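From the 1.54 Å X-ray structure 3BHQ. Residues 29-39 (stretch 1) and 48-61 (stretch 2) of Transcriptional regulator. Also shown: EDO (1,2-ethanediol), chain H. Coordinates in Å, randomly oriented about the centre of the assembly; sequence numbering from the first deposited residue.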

# COMPACT_ATOMS: atom_id res chain seq x y z
N GLY A 29 12.39 14.99 -7.40
CA GLY A 29 12.50 13.65 -7.96
C GLY A 29 13.96 13.38 -8.29
O GLY A 29 14.81 14.29 -8.31
N TYR A 30 14.25 12.12 -8.57
CA TYR A 30 15.61 11.70 -8.90
C TYR A 30 16.20 12.45 -10.10
O TYR A 30 17.31 12.99 -10.00
CB TYR A 30 15.59 10.20 -9.15
CG TYR A 30 16.90 9.58 -9.43
CD1 TYR A 30 17.79 9.31 -8.38
CD2 TYR A 30 17.27 9.23 -10.73
CE1 TYR A 30 19.01 8.72 -8.62
CE2 TYR A 30 18.49 8.62 -10.98
CZ TYR A 30 19.36 8.37 -9.90
OH TYR A 30 20.56 7.76 -10.11
N ASP A 31 15.45 12.55 -11.20
CA ASP A 31 15.94 13.23 -12.41
C ASP A 31 16.03 14.73 -12.29
O ASP A 31 16.73 15.33 -13.07
CB ASP A 31 15.08 12.92 -13.65
CG ASP A 31 15.23 11.51 -14.14
OD1 ASP A 31 16.32 10.92 -13.94
OD2 ASP A 31 14.27 11.01 -14.76
N GLY A 32 15.32 15.31 -11.33
CA GLY A 32 15.28 16.76 -11.15
C GLY A 32 16.37 17.35 -10.29
O GLY A 32 16.41 18.57 -10.12
N THR A 33 17.21 16.51 -9.70
CA THR A 33 18.32 16.98 -8.86
C THR A 33 19.62 16.34 -9.29
O THR A 33 19.66 15.56 -10.25
CB THR A 33 18.02 16.81 -7.34
OG1 THR A 33 19.00 17.52 -6.56
CG2 THR A 33 18.00 15.35 -6.92
N SER A 34 20.70 16.74 -8.63
CA SER A 34 22.01 16.27 -8.97
C SER A 34 22.94 16.27 -7.77
O SER A 34 22.66 16.90 -6.75
CB SER A 34 22.61 17.18 -10.05
OG SER A 34 22.77 18.50 -9.56
N MSE A 35 24.05 15.58 -7.93
CA MSE A 35 25.08 15.54 -6.88
C MSE A 35 25.57 16.95 -6.56
O MSE A 35 25.77 17.29 -5.39
CB MSE A 35 26.25 14.66 -7.32
CG MSE A 35 25.88 13.19 -7.47
SE MSE A 35 25.76 12.28 -5.76
CE MSE A 35 27.65 11.86 -5.59
N GLU A 36 25.71 17.77 -7.59
CA GLU A 36 26.20 19.13 -7.46
C GLU A 36 25.20 20.00 -6.68
O GLU A 36 25.59 20.73 -5.76
CB GLU A 36 26.53 19.74 -8.85
CG GLU A 36 27.71 19.03 -9.60
CD GLU A 36 27.42 17.63 -10.21
OE1 GLU A 36 26.23 17.22 -10.33
OE2 GLU A 36 28.39 16.93 -10.57
N GLU A 37 23.92 19.90 -7.01
CA GLU A 37 22.87 20.64 -6.30
C GLU A 37 22.73 20.20 -4.83
O GLU A 37 22.51 21.03 -3.94
CB GLU A 37 21.53 20.54 -7.04
CG GLU A 37 21.58 21.29 -8.39
CD GLU A 37 20.45 20.92 -9.33
OE1 GLU A 37 20.43 19.77 -9.79
OE2 GLU A 37 19.62 21.80 -9.64
N ILE A 38 22.82 18.89 -4.59
CA ILE A 38 22.77 18.34 -3.24
C ILE A 38 23.96 18.83 -2.40
O ILE A 38 23.79 19.24 -1.24
CB ILE A 38 22.67 16.79 -3.25
CG1 ILE A 38 21.28 16.39 -3.79
CG2 ILE A 38 22.85 16.21 -1.83
CD1 ILE A 38 21.17 14.95 -4.23
N ALA A 39 25.15 18.83 -3.02
CA ALA A 39 26.36 19.33 -2.36
C ALA A 39 26.14 20.76 -1.89
O ALA A 39 26.38 21.10 -0.73
CB ALA A 39 27.61 19.25 -3.29
N THR A 48 33.64 16.02 -1.77
CA THR A 48 33.19 15.23 -0.61
C THR A 48 31.97 14.37 -0.92
O THR A 48 31.95 13.18 -0.57
CB THR A 48 32.89 16.13 0.58
OG1 THR A 48 34.10 16.78 0.97
CG2 THR A 48 32.25 15.34 1.73
N VAL A 49 30.96 14.92 -1.59
CA VAL A 49 29.76 14.15 -1.93
C VAL A 49 30.10 12.93 -2.84
O VAL A 49 29.69 11.81 -2.55
CB VAL A 49 28.63 15.06 -2.50
CG1 VAL A 49 27.38 14.24 -2.80
CG2 VAL A 49 28.31 16.18 -1.50
N TYR A 50 30.94 13.13 -3.86
CA TYR A 50 31.39 12.01 -4.72
C TYR A 50 32.25 10.98 -3.98
O TYR A 50 32.06 9.78 -4.17
CB TYR A 50 32.08 12.52 -6.00
CG TYR A 50 31.09 12.96 -7.07
CD1 TYR A 50 30.43 12.03 -7.88
CD2 TYR A 50 30.83 14.31 -7.29
CE1 TYR A 50 29.54 12.44 -8.87
CE2 TYR A 50 29.91 14.73 -8.26
CZ TYR A 50 29.29 13.80 -9.06
OH TYR A 50 28.44 14.25 -10.04
N LYS A 51 33.15 11.46 -3.13
CA LYS A 51 34.04 10.57 -2.38
C LYS A 51 33.25 9.66 -1.43
O LYS A 51 33.56 8.46 -1.28
CB LYS A 51 35.12 11.36 -1.63
CG LYS A 51 36.21 11.92 -2.54
CD LYS A 51 36.97 13.11 -1.95
CE LYS A 51 37.83 12.77 -0.75
NZ LYS A 51 38.65 13.94 -0.33
N HIS A 52 32.24 10.23 -0.80
CA HIS A 52 31.47 9.52 0.24
C HIS A 52 30.24 8.79 -0.24
O HIS A 52 29.82 7.81 0.40
CB HIS A 52 31.08 10.50 1.36
CG HIS A 52 32.25 11.02 2.13
ND1 HIS A 52 32.10 11.64 3.35
CD2 HIS A 52 33.58 10.94 1.90
CE1 HIS A 52 33.31 11.98 3.81
NE2 HIS A 52 34.22 11.56 2.95
N PHE A 53 29.67 9.19 -1.37
CA PHE A 53 28.45 8.60 -1.88
C PHE A 53 28.46 8.12 -3.32
O PHE A 53 27.44 7.57 -3.76
CB PHE A 53 27.27 9.54 -1.63
CG PHE A 53 27.02 9.79 -0.16
CD1 PHE A 53 26.40 8.80 0.60
CD2 PHE A 53 27.45 10.93 0.47
CE1 PHE A 53 26.18 8.97 1.97
CE2 PHE A 53 27.25 11.11 1.86
CZ PHE A 53 26.60 10.13 2.60
N THR A 54 29.57 8.34 -4.05
CA THR A 54 29.82 7.81 -5.41
C THR A 54 28.94 8.36 -6.54
O THR A 54 29.48 8.85 -7.55
CB THR A 54 29.79 6.26 -5.42
OG1 THR A 54 30.95 5.83 -4.72
CG2 THR A 54 29.84 5.66 -6.88
N ASP A 55 27.64 8.19 -6.41
CA ASP A 55 26.72 8.65 -7.43
C ASP A 55 25.34 8.88 -6.86
O ASP A 55 25.08 8.55 -5.71
CB ASP A 55 26.74 7.72 -8.67
CG ASP A 55 26.33 6.29 -8.38
OD1 ASP A 55 25.57 6.01 -7.42
OD2 ASP A 55 26.75 5.43 -9.20
N LYS A 56 24.46 9.46 -7.68
CA LYS A 56 23.14 9.84 -7.26
C LYS A 56 22.30 8.62 -6.86
O LYS A 56 21.52 8.67 -5.89
CB LYS A 56 22.48 10.68 -8.35
CG LYS A 56 21.31 11.48 -7.90
CD LYS A 56 20.83 12.49 -8.96
CE LYS A 56 20.31 11.84 -10.22
NZ LYS A 56 19.84 12.85 -11.21
N GLU A 57 22.51 7.50 -7.56
CA GLU A 57 21.78 6.26 -7.25
C GLU A 57 22.14 5.72 -5.86
O GLU A 57 21.27 5.30 -5.09
CB GLU A 57 22.05 5.19 -8.32
CG GLU A 57 21.41 3.83 -8.09
CD GLU A 57 21.49 2.91 -9.30
OE1 GLU A 57 22.42 3.07 -10.14
OE2 GLU A 57 20.64 2.01 -9.38
N THR A 58 23.44 5.67 -5.59
CA THR A 58 23.97 5.25 -4.29
C THR A 58 23.47 6.14 -3.16
O THR A 58 23.03 5.64 -2.11
CB THR A 58 25.51 5.16 -4.35
OG1 THR A 58 25.91 4.28 -5.40
CG2 THR A 58 26.09 4.68 -3.00
N LEU A 59 23.50 7.45 -3.39
CA LEU A 59 23.03 8.40 -2.40
C LEU A 59 21.52 8.21 -2.10
O LEU A 59 21.12 8.26 -0.95
CB LEU A 59 23.33 9.82 -2.88
CG LEU A 59 22.92 10.99 -1.97
CD1 LEU A 59 23.28 10.82 -0.49
CD2 LEU A 59 23.48 12.34 -2.48
N PHE A 60 20.73 7.94 -3.13
CA PHE A 60 19.28 7.68 -2.95
C PHE A 60 19.09 6.43 -2.04
O PHE A 60 18.23 6.40 -1.16
CB PHE A 60 18.59 7.48 -4.30
CG PHE A 60 17.09 7.74 -4.35
CD1 PHE A 60 16.30 7.95 -3.21
CD2 PHE A 60 16.45 7.71 -5.59
CE1 PHE A 60 14.92 8.19 -3.34
CE2 PHE A 60 15.06 7.93 -5.70
CZ PHE A 60 14.33 8.18 -4.60
N GLY A 61 19.94 5.42 -2.23
CA GLY A 61 19.89 4.24 -1.38
C GLY A 61 20.16 4.57 0.08
O GLY A 61 19.48 4.07 0.98
C1 EDO H . 19.34 4.76 -12.36
O1 EDO H . 18.63 4.92 -13.59
C2 EDO H . 20.76 5.27 -12.53
O2 EDO H . 20.78 6.71 -12.51
O HOH W 1 18.99 11.66 -13.59

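What does Met35, the residue with the largest covered area, do in this contact? It stands at the start of helix 35-39 with its CA-to-CB bond directed toward stretch 2, and 151 Å² of its surface is covered there. Present as selenomethionine, it sits as a knob among Tyr50, Val49, Leu59 and Lys56. All three chi angles are m, so the chain curls and brings its end into the bend between helix 48-53 and helix 56-61. Met35 CE lies over one face of the Tyr50 ring, 3.9 Å from the centroid, and 3.7 Å from Val49 CG1; Met35 SE lies 4.0 Å from Leu59 CD2 and 3.6 Å from the backbone C of Asp55. A long, flexible, unbranched apolar side chain suits a pocket lined by both helices and by the backbone between them.

How does Lys56, a charged residue, come to have 133 Å² of its surface covered? Its chain first runs extended, chi1 and chi2 both t, past Ser34, where Lys56 CD comes within 4.0 Å of Ser34 CA. The p turn at chi3 then helps place the amino group within reach of the turn formed by Tyr30 to Thr33. There Lys56 NZ donates to Tyr30 O at 2.8 Å and to Thr33 O at 2.9 Å, bonding to both ends of the type I turn. A water completes the set, accepting from Lys56 NZ at 2.8 Å and donating to Asp31 OD1 at 2.8 Å. The long aliphatic portion can pack against stretch 1 while the ammonium group, with several hydrogens to give, satisfies backbone carbonyls.

Why is an aromatic ring well placed at Tyr30? The ring offers a flat surface to the lysine: Lys56 CE lies 3.6 Å from the Tyr30 ring centroid in a CH-pi contact, and Lys56 NZ is 4.5 Å from that centroid, over the face, in a cation-pi interaction. Lys56 thus uses both the backbone oxygen and the side chain of Tyr30. The ring also meets the buried Phe60 rim to rim, with Tyr30 CD1 3.5 Å from Phe60 CD2 and the planes only 15° apart. Its hydroxyl reaches an ethanediol, probably from the crystallisation liquor, by a 2.6 Å hydrogen bond between Tyr30 OH and EDO O2.

What else secures helix 35-39? Tyr50 OH donates to Glu36 OE2 at 2.7 Å, a polar link beside the Met35 packing; although the CA-to-CB bond of Glu36 points away, its p chi2 helps bring the carboxylate back to the tyrosine. Farther along, small and branched apolar side chains close the contact. Ala39 CB meets Val49 CG2 at 3.6 Å, its short side chain matching a close backbone approach of 6.2 Å between Ala39 CA and Val49 CA, while Ile38 CD1 packs 3.9 Å from Leu59 CD2.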